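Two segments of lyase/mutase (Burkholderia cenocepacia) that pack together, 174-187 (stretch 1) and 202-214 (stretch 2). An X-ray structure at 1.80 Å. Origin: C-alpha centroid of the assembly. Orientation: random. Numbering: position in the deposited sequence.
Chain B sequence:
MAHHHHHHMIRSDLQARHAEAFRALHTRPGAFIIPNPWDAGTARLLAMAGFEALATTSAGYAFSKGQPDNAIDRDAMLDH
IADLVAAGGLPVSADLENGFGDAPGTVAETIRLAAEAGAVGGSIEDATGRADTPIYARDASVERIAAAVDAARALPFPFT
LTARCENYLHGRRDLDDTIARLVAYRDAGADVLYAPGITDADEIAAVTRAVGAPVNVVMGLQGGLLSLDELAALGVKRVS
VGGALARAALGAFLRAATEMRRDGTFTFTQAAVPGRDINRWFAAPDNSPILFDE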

# COMPACT_ATOMS: atom_id res chain seq x y z
N ASP B 174 -0.01 -10.34 -33.04
CA ASP B 174 -0.76 -10.57 -34.26
C ASP B 174 -2.18 -10.04 -34.08
O ASP B 174 -3.01 -10.62 -33.36
CB ASP B 174 -0.77 -12.09 -34.54
CG ASP B 174 -1.60 -12.48 -35.78
OD1 ASP B 174 -2.80 -12.15 -35.87
OD2 ASP B 174 -1.06 -13.18 -36.65
N LEU B 175 -2.46 -8.91 -34.74
CA LEU B 175 -3.75 -8.22 -34.61
C LEU B 175 -4.91 -9.09 -35.05
O LEU B 175 -5.95 -9.14 -34.43
CB LEU B 175 -3.72 -6.93 -35.45
CG LEU B 175 -4.93 -5.97 -35.38
CD1 LEU B 175 -5.14 -5.53 -33.94
CD2 LEU B 175 -4.75 -4.74 -36.28
N ASP B 176 -4.72 -9.79 -36.15
CA ASP B 176 -5.80 -10.57 -36.66
C ASP B 176 -6.19 -11.79 -35.81
O ASP B 176 -7.36 -12.05 -35.67
CB ASP B 176 -5.52 -10.93 -38.09
CG ASP B 176 -5.53 -9.71 -38.97
OD1 ASP B 176 -6.64 -9.31 -39.43
OD2 ASP B 176 -4.45 -9.11 -39.14
N ASP B 177 -5.23 -12.52 -35.22
CA ASP B 177 -5.60 -13.61 -34.29
C ASP B 177 -6.26 -13.02 -33.04
O ASP B 177 -7.23 -13.56 -32.51
CB ASP B 177 -4.39 -14.43 -33.82
CG ASP B 177 -4.82 -15.72 -33.05
OD1 ASP B 177 -5.45 -16.57 -33.69
OD2 ASP B 177 -4.54 -15.90 -31.83
N THR B 178 -5.70 -11.92 -32.59
CA THR B 178 -6.18 -11.28 -31.38
C THR B 178 -7.63 -10.83 -31.58
O THR B 178 -8.47 -11.11 -30.73
CB THR B 178 -5.24 -10.15 -30.99
OG1 THR B 178 -3.92 -10.67 -30.76
CG2 THR B 178 -5.74 -9.47 -29.70
N ILE B 179 -7.93 -10.15 -32.69
CA ILE B 179 -9.33 -9.76 -32.99
C ILE B 179 -10.23 -10.97 -33.10
O ILE B 179 -11.34 -10.95 -32.60
CB ILE B 179 -9.43 -8.83 -34.22
CG1 ILE B 179 -9.03 -7.41 -33.82
CG2 ILE B 179 -10.80 -8.78 -34.85
CD1 ILE B 179 -8.61 -6.56 -35.01
N ALA B 180 -9.75 -12.03 -33.73
CA ALA B 180 -10.60 -13.19 -33.95
C ALA B 180 -10.97 -13.81 -32.62
O ALA B 180 -12.09 -14.20 -32.40
CB ALA B 180 -9.93 -14.20 -34.84
N ARG B 181 -10.00 -13.93 -31.73
CA ARG B 181 -10.27 -14.44 -30.36
C ARG B 181 -11.32 -13.58 -29.65
O ARG B 181 -12.31 -14.09 -29.05
CB ARG B 181 -8.98 -14.46 -29.57
CG ARG B 181 -8.06 -15.63 -29.97
CD ARG B 181 -6.74 -15.60 -29.20
NE ARG B 181 -5.97 -16.81 -29.50
CZ ARG B 181 -6.14 -18.00 -28.93
NH1 ARG B 181 -7.03 -18.18 -27.97
NH2 ARG B 181 -5.38 -19.02 -29.32
N LEU B 182 -11.14 -12.26 -29.71
CA LEU B 182 -12.04 -11.36 -28.99
C LEU B 182 -13.42 -11.48 -29.54
O LEU B 182 -14.38 -11.45 -28.80
CB LEU B 182 -11.62 -9.89 -29.02
CG LEU B 182 -10.33 -9.55 -28.31
CD1 LEU B 182 -10.06 -8.06 -28.45
CD2 LEU B 182 -10.39 -9.92 -26.84
N VAL B 183 -13.52 -11.56 -30.86
CA VAL B 183 -14.83 -11.76 -31.49
C VAL B 183 -15.46 -13.12 -31.06
O VAL B 183 -16.66 -13.23 -30.82
CB VAL B 183 -14.66 -11.72 -33.03
CG1 VAL B 183 -15.91 -12.25 -33.71
CG2 VAL B 183 -14.35 -10.31 -33.47
N ALA B 184 -14.63 -14.12 -30.91
CA ALA B 184 -15.13 -15.44 -30.53
C ALA B 184 -15.60 -15.44 -29.06
O ALA B 184 -16.60 -16.09 -28.71
CB ALA B 184 -14.07 -16.49 -30.74
N TYR B 185 -14.87 -14.72 -28.22
CA TYR B 185 -15.24 -14.53 -26.83
C TYR B 185 -16.55 -13.72 -26.71
O TYR B 185 -17.40 -14.06 -25.91
CB TYR B 185 -14.09 -13.86 -26.05
CG TYR B 185 -12.72 -14.55 -26.11
CD1 TYR B 185 -12.59 -15.89 -26.52
CD2 TYR B 185 -11.56 -13.87 -25.74
CE1 TYR B 185 -11.34 -16.53 -26.57
CE2 TYR B 185 -10.33 -14.50 -25.77
CZ TYR B 185 -10.22 -15.85 -26.18
OH TYR B 185 -8.99 -16.46 -26.26
N ARG B 186 -16.71 -12.68 -27.53
CA ARG B 186 -17.94 -11.90 -27.59
C ARG B 186 -19.08 -12.84 -28.00
O ARG B 186 -20.16 -12.82 -27.40
CB ARG B 186 -17.80 -10.76 -28.61
CG ARG B 186 -19.00 -9.86 -28.72
CD ARG B 186 -19.07 -9.23 -30.08
NE ARG B 186 -19.47 -10.18 -31.12
CZ ARG B 186 -19.13 -10.06 -32.40
NH1 ARG B 186 -18.36 -9.07 -32.80
NH2 ARG B 186 -19.56 -10.95 -33.30
N ASP B 187 -18.84 -13.68 -29.01
CA ASP B 187 -19.91 -14.55 -29.47
C ASP B 187 -20.26 -15.61 -28.44
O ASP B 187 -21.40 -16.04 -28.36
CB ASP B 187 -19.56 -15.20 -30.80
CG ASP B 187 -19.57 -14.21 -31.93
OD1 ASP B 187 -20.05 -13.08 -31.74
OD2 ASP B 187 -19.04 -14.58 -33.00
N ASP B 202 -4.39 3.10 -34.47
CA ASP B 202 -5.02 2.45 -35.63
C ASP B 202 -5.38 1.01 -35.32
O ASP B 202 -6.42 0.55 -35.76
CB ASP B 202 -4.10 2.47 -36.86
CG ASP B 202 -3.94 3.88 -37.47
OD1 ASP B 202 -4.80 4.77 -37.23
OD2 ASP B 202 -2.98 4.06 -38.25
N GLU B 203 -4.51 0.31 -34.59
CA GLU B 203 -4.81 -1.07 -34.16
C GLU B 203 -6.03 -1.11 -33.20
O GLU B 203 -6.95 -1.92 -33.36
CB GLU B 203 -3.58 -1.73 -33.52
CG GLU B 203 -2.43 -1.99 -34.52
CD GLU B 203 -1.45 -3.08 -34.09
OE1 GLU B 203 -1.41 -3.45 -32.91
OE2 GLU B 203 -0.68 -3.58 -34.95
N ILE B 204 -6.06 -0.20 -32.25
CA ILE B 204 -7.22 -0.08 -31.34
C ILE B 204 -8.54 0.19 -32.07
O ILE B 204 -9.58 -0.43 -31.79
CB ILE B 204 -6.98 1.04 -30.29
CG1 ILE B 204 -5.90 0.66 -29.30
CG2 ILE B 204 -8.24 1.36 -29.52
CD1 ILE B 204 -5.38 1.81 -28.49
N ALA B 205 -8.54 1.13 -32.99
CA ALA B 205 -9.77 1.43 -33.72
C ALA B 205 -10.29 0.22 -34.52
O ALA B 205 -11.47 0.03 -34.68
CB ALA B 205 -9.57 2.59 -34.64
N ALA B 206 -9.38 -0.58 -35.04
CA ALA B 206 -9.74 -1.81 -35.75
C ALA B 206 -10.34 -2.85 -34.81
O ALA B 206 -11.22 -3.59 -35.20
CB ALA B 206 -8.53 -2.40 -36.43
N VAL B 207 -9.77 -2.97 -33.64
CA VAL B 207 -10.38 -3.81 -32.57
C VAL B 207 -11.81 -3.37 -32.25
O VAL B 207 -12.71 -4.20 -32.27
CB VAL B 207 -9.56 -3.83 -31.27
CG1 VAL B 207 -10.25 -4.68 -30.23
CG2 VAL B 207 -8.22 -4.46 -31.56
N THR B 208 -12.02 -2.10 -31.97
CA THR B 208 -13.35 -1.67 -31.52
C THR B 208 -14.37 -1.81 -32.66
O THR B 208 -15.54 -2.17 -32.44
CB THR B 208 -13.33 -0.21 -31.01
OG1 THR B 208 -13.01 0.69 -32.08
CG2 THR B 208 -12.26 -0.01 -29.92
N ARG B 209 -13.96 -1.49 -33.89
CA ARG B 209 -14.87 -1.66 -35.03
C ARG B 209 -15.30 -3.12 -35.24
O ARG B 209 -16.50 -3.42 -35.45
CB ARG B 209 -14.25 -1.10 -36.33
CG ARG B 209 -15.29 -0.71 -37.39
CD ARG B 209 -14.60 -0.16 -38.67
NE ARG B 209 -13.85 -1.28 -39.22
CZ ARG B 209 -14.35 -2.21 -40.02
NH1 ARG B 209 -15.61 -2.12 -40.48
NH2 ARG B 209 -13.59 -3.22 -40.40
N ALA B 210 -14.33 -4.02 -35.24
CA ALA B 210 -14.61 -5.45 -35.42
C ALA B 210 -15.39 -6.07 -34.26
O ALA B 210 -16.19 -6.95 -34.47
CB ALA B 210 -13.32 -6.24 -35.59
N VAL B 211 -15.10 -5.67 -33.03
CA VAL B 211 -15.74 -6.27 -31.86
C VAL B 211 -17.15 -5.71 -31.65
O VAL B 211 -18.07 -6.47 -31.36
CB VAL B 211 -14.84 -6.08 -30.65
CG1 VAL B 211 -15.59 -6.35 -29.36
CG2 VAL B 211 -13.66 -6.97 -30.73
N GLY B 212 -17.32 -4.39 -31.81
CA GLY B 212 -18.62 -3.74 -31.64
C GLY B 212 -19.04 -3.58 -30.16
O GLY B 212 -19.35 -2.49 -29.71
N ALA B 213 -19.07 -4.68 -29.43
CA ALA B 213 -19.34 -4.68 -27.98
C ALA B 213 -18.24 -3.87 -27.26
O ALA B 213 -17.21 -3.56 -27.85
CB ALA B 213 -19.34 -6.12 -27.50
N PRO B 214 -18.46 -3.51 -26.00
CA PRO B 214 -17.49 -2.68 -25.30
C PRO B 214 -16.07 -3.25 -25.28
O PRO B 214 -15.88 -4.43 -24.98
CB PRO B 214 -18.03 -2.62 -23.89
CG PRO B 214 -19.54 -2.68 -24.10
CD PRO B 214 -19.66 -3.73 -25.16

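Two helices, 175-187 and 202-211, run in broadly the same direction, splayed by 31°, with axes that come within 9.8 Å. The backbones converge as far as Val183 and Val211: CA atoms of Leu175 and Glu203 lie 7.2 Å apart, those of Ile179 and Val207 6.1 Å, and those of Val183 and Val211 only 5.6 Å.

At the wider end Leu175 points toward the second helix and lies against both Glu203 and Val207: its CD2 is 4.0 Å from Glu203 CG, in the aliphatic part of an otherwise charged side chain, and its CD1 4.0 Å from Val207 CG2.

Ile179, one turn on, fits among Ala206, Val207 and Ala210. The two alanines, a turn apart, present single methyls and so leave a shallow hollow that a branched side chain can enter: Ile179 CG2 comes within 3.7 Å of Ala210 CB, and Ile179 CD1 within 4.4 Å of Ala206 CB. Val207 is the bump beside it, its CG2 3.8 Å from Ile179 CG1. The other methyl of Val207, CG1, meets Leu182 CD1 at 3.8 Å, so this buried valine is wedged between isoleucine and leucine. Leu182 also packs on Val211, CB to CG2 at 4.0 Å. Where the backbones are closest, Val183 suits the limited space; its CG2 lies 4.0 Å from Ala210 O and 4.4 Å from Val211 CG2.

Arg186 finishes the contact. Its aliphatic stem packs against a small residue, with CG 3.9 Å from Ala213 CB, and its NH1 donates a hydrogen bond to Val211 O (3.0 Å, 150°), near the plane of the guanidinium. This carbonyl lies in the last helical turn, just before Gly212 leaves the helix with a positive phi that favours glycine. On its other side the guanidinium forms a salt bridge with Asp187, NH2 to OD1 at 2.7 Å.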